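Local coordinates for bacterial leucyl aminopeptidase (Legionella pneumophila, PDB 6ESL), which cleaves amino acids from the N-termini of peptides as a secreted zinc-dependent aminopeptidase of the M28 family, with a role in nutrient acquisition during infection of amoebas, at the interface of chains A and B. Residues are numbered along the deposited sequence; one frame, centred on the assembly and turned at random. Chains: chain A/B, Bacterial leucyl aminopeptidase.

Contact 1: the interface of chains A and B. Residues chain A 186, 258-259, 261, 264; chain B 22, 72-74.
B:Glu22 meets A:Tyr186 and A:Arg258 in a small charged network. The tyrosine and glutamate side chains come tip to tip, their flat groups turned 52° apart. The phenol OH of A:Tyr186 donates a short hydrogen bond of 2.5 Å to B:Glu22 OE2, on its syn lone pair. The A:Arg258 and B:Glu22 side chains cross at about a right angle, yet guanidinium and carboxylate are nearly coplanar, 15° apart. A:Arg258 NH2 forms a salt bridge with B:Glu22 OE1 at 2.9 Å, nearly along the C-O axis. Within chain A, A:Arg258 NE donates in its own plane to A:Tyr186 OH at 2.9 Å. The arginine thus holds both the phenol and the carboxylate at its edge.

B:Asn74 joins this network to the backbone bonds. Its CG lies anti to the backbone N (chi1 -161°), which sends the amide toward B:Glu22. ND2 donates to B:Glu22 OE2 at 2.9 Å, from above the carboxylate plane. OE2 thus accepts from both A:Tyr186 OH and B:Asn74 ND2. The same ND2 donates across the interface to A:Arg258 O at 3.2 Å.

The main chain of B:Asn74 is held at both its N and its O. Its N donates to A:Gly259 O at 3.0 Å. Its O accepts from A:Gln264 NE2 at 2.8 Å, on a lone pair, with the extended glutamine reaching out from helix 261-272.

Van der Waals contacts fill in around these bonds. B:Val73 CG1 lies against the amide of A:Gln264. The CE1 edge of the B:Phe72 ring faces A:Arg258 O and also lies against A:Gly259 CA. A:Val261 CG2 touches B:Asn74 CB at 3.6 Å.

Contact 2: the interface of chains A and B. Residues chain A 61-62, 65; chain B 213, 257, 362.
A:Asp65 reaches across the interface to the imidazole of B:His362, in the active-site region of chain B. ND1 of the histidine donates to A:Asp65 OD2 at 2.7 Å. The bond is nearly straight, 168° at the hydrogen. It lies in the ring plane and meets OD2 on its syn side, slightly out of the carboxylate plane. Carboxylate and ring are nearly coplanar, 24° apart. The aspartate CG lies anti to its carbonyl carbon (chi1 -71°), which points the carboxylate at the ring edge. The bond should fix the rotation of the imidazole.

On the far side of that ring, NE2 lies 3.1 Å from OE1 of B:Glu257. B:Glu257 is a zinc ligand. B:His362 opens the HTSxD motif, whose histidine is a zinc ligand in M28 aminopeptidases. NE2 and B:Glu257 OE1 lie side by side as ligands of one zinc would. A:Asp65 is thus likely a second-shell partner of a metal ligand in the other chain.

One water links the main chain of B:Glu257 to the partner. It lies 2.8 Å from A:Thr61 OG1. It lies 2.8 Å from the carbonyl B:Glu257 O as well.

The methyl side of A:Thr61 makes an apolar contact. CG2 lies above the ring plane but outside the ring, past the ND1-CE1 bond, at 3.7 Å from B:His362 CE1. A:Ile62 and B:Leu213 meet loosely, with 4.2 Å between their CD1 methyls.

The three chain A residues lie on helix 57-67 of the N-terminal part. This helix is laid over the active-site region of chain B, where B:Leu213 and B:His362 come from loops and B:Glu257 from the 3-10 helix 256-258.

Contact 1: the interface of chains A and B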
# COMPACT_ATOMS: atom_id res chain seq x y z
N TYR A 186 28.35 -10.73 19.55
CA TYR A 186 28.73 -9.35 19.20
C TYR A 186 28.79 -8.50 20.47
O TYR A 186 27.84 -8.49 21.27
CB TYR A 186 27.72 -8.73 18.23
CG TYR A 186 27.77 -9.36 16.86
CD1 TYR A 186 28.76 -8.98 15.91
CD2 TYR A 186 26.89 -10.36 16.52
CE1 TYR A 186 28.82 -9.57 14.65
CE2 TYR A 186 26.87 -10.92 15.21
CZ TYR A 186 27.87 -10.52 14.29
OH TYR A 186 27.87 -11.14 13.06
N ARG A 258 25.40 -6.69 9.88
CA ARG A 258 25.73 -8.09 9.93
C ARG A 258 24.55 -8.94 9.59
O ARG A 258 24.62 -10.12 9.72
CB ARG A 258 26.23 -8.49 11.33
CG ARG A 258 27.37 -7.67 11.86
CD ARG A 258 28.67 -7.93 11.15
NE ARG A 258 29.10 -9.31 11.23
CZ ARG A 258 30.19 -9.78 10.65
NH1 ARG A 258 30.96 -8.99 9.96
NH2 ARG A 258 30.51 -11.03 10.77
N GLY A 259 23.46 -8.34 9.16
CA GLY A 259 22.29 -9.12 8.88
C GLY A 259 21.08 -8.93 9.76
O GLY A 259 20.38 -9.83 9.99
N VAL A 261 21.01 -8.52 12.89
CA VAL A 261 21.24 -9.12 14.19
C VAL A 261 20.64 -8.47 15.42
O VAL A 261 19.90 -9.07 16.09
CB VAL A 261 22.72 -9.39 14.44
CG1 VAL A 261 22.92 -10.19 15.72
CG2 VAL A 261 23.31 -10.12 13.27
N GLN A 264 16.80 -8.28 15.38
CA GLN A 264 16.20 -9.65 15.62
C GLN A 264 16.25 -9.89 17.15
O GLN A 264 15.26 -10.30 17.71
CB GLN A 264 16.89 -10.77 14.87
CG GLN A 264 16.46 -10.86 13.41
CD GLN A 264 17.32 -11.80 12.54
OE1 GLN A 264 16.88 -12.93 12.28
NE2 GLN A 264 18.55 -11.37 12.13
N GLU B 22 28.69 -18.39 11.05
CA GLU B 22 27.37 -17.80 11.07
C GLU B 22 26.50 -18.36 9.97
O GLU B 22 26.98 -18.85 8.96
CB GLU B 22 27.44 -16.25 10.96
CG GLU B 22 28.39 -15.60 11.96
CD GLU B 22 28.31 -14.07 12.04
OE1 GLU B 22 29.27 -13.46 11.61
OE2 GLU B 22 27.35 -13.57 12.62
N PHE B 72 20.83 -10.00 3.07
CA PHE B 72 20.72 -11.32 3.77
C PHE B 72 20.24 -11.06 5.20
O PHE B 72 20.33 -9.94 5.71
CB PHE B 72 21.98 -12.08 3.65
CG PHE B 72 23.17 -11.39 4.24
CD1 PHE B 72 23.38 -11.36 5.64
CD2 PHE B 72 24.15 -10.83 3.44
CE1 PHE B 72 24.46 -10.73 6.19
CE2 PHE B 72 25.28 -10.22 4.01
CZ PHE B 72 25.39 -10.13 5.38
N VAL B 73 19.70 -12.13 5.80
CA VAL B 73 19.30 -12.07 7.22
C VAL B 73 20.17 -13.04 7.97
O VAL B 73 20.35 -14.18 7.54
CB VAL B 73 17.80 -12.33 7.37
CG1 VAL B 73 17.43 -12.43 8.88
CG2 VAL B 73 17.01 -11.22 6.72
N ASN B 74 20.80 -12.59 9.04
CA ASN B 74 21.59 -13.44 9.94
C ASN B 74 20.65 -14.26 10.78
O ASN B 74 19.87 -13.73 11.55
CB ASN B 74 22.53 -12.59 10.80
CG ASN B 74 23.64 -13.36 11.38
OD1 ASN B 74 23.37 -14.44 11.90
ND2 ASN B 74 24.88 -12.92 11.27

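Contact 2: the interface of chains A and B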
# COMPACT_ATOMS: atom_id res chain seq x y z
N THR A 61 -28.29 -7.00 0.67
CA THR A 61 -27.57 -5.78 0.35
C THR A 61 -27.85 -4.65 1.42
O THR A 61 -26.88 -4.00 1.88
CB THR A 61 -27.93 -5.26 -1.07
OG1 THR A 61 -27.52 -6.27 -2.01
CG2 THR A 61 -27.24 -3.90 -1.36
N ILE A 62 -29.09 -4.49 1.74
CA ILE A 62 -29.54 -3.50 2.72
C ILE A 62 -28.88 -3.86 4.08
O ILE A 62 -28.24 -3.01 4.68
CB ILE A 62 -31.03 -3.46 2.89
CG1 ILE A 62 -31.80 -3.04 1.58
CG2 ILE A 62 -31.45 -2.46 3.98
CD1 ILE A 62 -31.16 -1.91 0.81
N ASP A 65 -25.24 -3.05 4.09
CA ASP A 65 -24.99 -1.63 4.19
C ASP A 65 -25.03 -1.22 5.64
O ASP A 65 -24.16 -0.54 6.08
CB ASP A 65 -26.06 -0.85 3.43
CG ASP A 65 -25.96 -1.00 1.92
OD1 ASP A 65 -24.87 -1.37 1.43
OD2 ASP A 65 -26.96 -0.74 1.23
N LEU B 213 -30.08 -1.35 -7.87
CA LEU B 213 -31.09 -2.21 -7.25
C LEU B 213 -32.44 -2.10 -8.05
O LEU B 213 -32.59 -1.27 -8.96
CB LEU B 213 -31.31 -1.84 -5.78
CG LEU B 213 -30.21 -1.87 -4.75
CD1 LEU B 213 -30.76 -1.90 -3.37
CD2 LEU B 213 -29.42 -3.08 -5.10
N GLU B 257 -24.47 -5.24 -8.23
CA GLU B 257 -25.21 -5.14 -6.97
C GLU B 257 -25.71 -6.51 -6.54
O GLU B 257 -26.23 -6.66 -5.47
CB GLU B 257 -26.39 -4.23 -7.13
CG GLU B 257 -26.04 -2.77 -7.45
CD GLU B 257 -25.42 -2.02 -6.27
OE1 GLU B 257 -25.22 -2.61 -5.22
OE2 GLU B 257 -25.17 -0.85 -6.51
N HIS B 362 -28.16 3.38 -2.84
CA HIS B 362 -29.16 2.31 -2.79
C HIS B 362 -30.55 2.76 -2.40
O HIS B 362 -31.27 2.05 -1.80
CB HIS B 362 -28.73 1.08 -1.93
CG HIS B 362 -27.43 0.49 -2.32
ND1 HIS B 362 -26.67 -0.24 -1.45
CD2 HIS B 362 -26.77 0.50 -3.48
CE1 HIS B 362 -25.59 -0.65 -2.06
NE2 HIS B 362 -25.62 -0.21 -3.30
O HOH W 1 -28.80 -6.70 -4.44

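The C-alpha centres of contact 1 and contact 2 lie about 53 Å apart. Both join the N-terminal part of one chain to the catalytic part of the other, with the chains exchanged. The 3-10 helix 256-258 serves both: Arg258 in contact 1 and the zinc ligand Glu257 in contact 2. Two-fold symmetry repeats each contact, so both kinds occur on each catalytic part. The assembly is therefore a reciprocal dimer in which each N-terminal part lies over its partner's active-site region. This could restrict substrate access, but the structure alone does not show whether the dimer forms in solution.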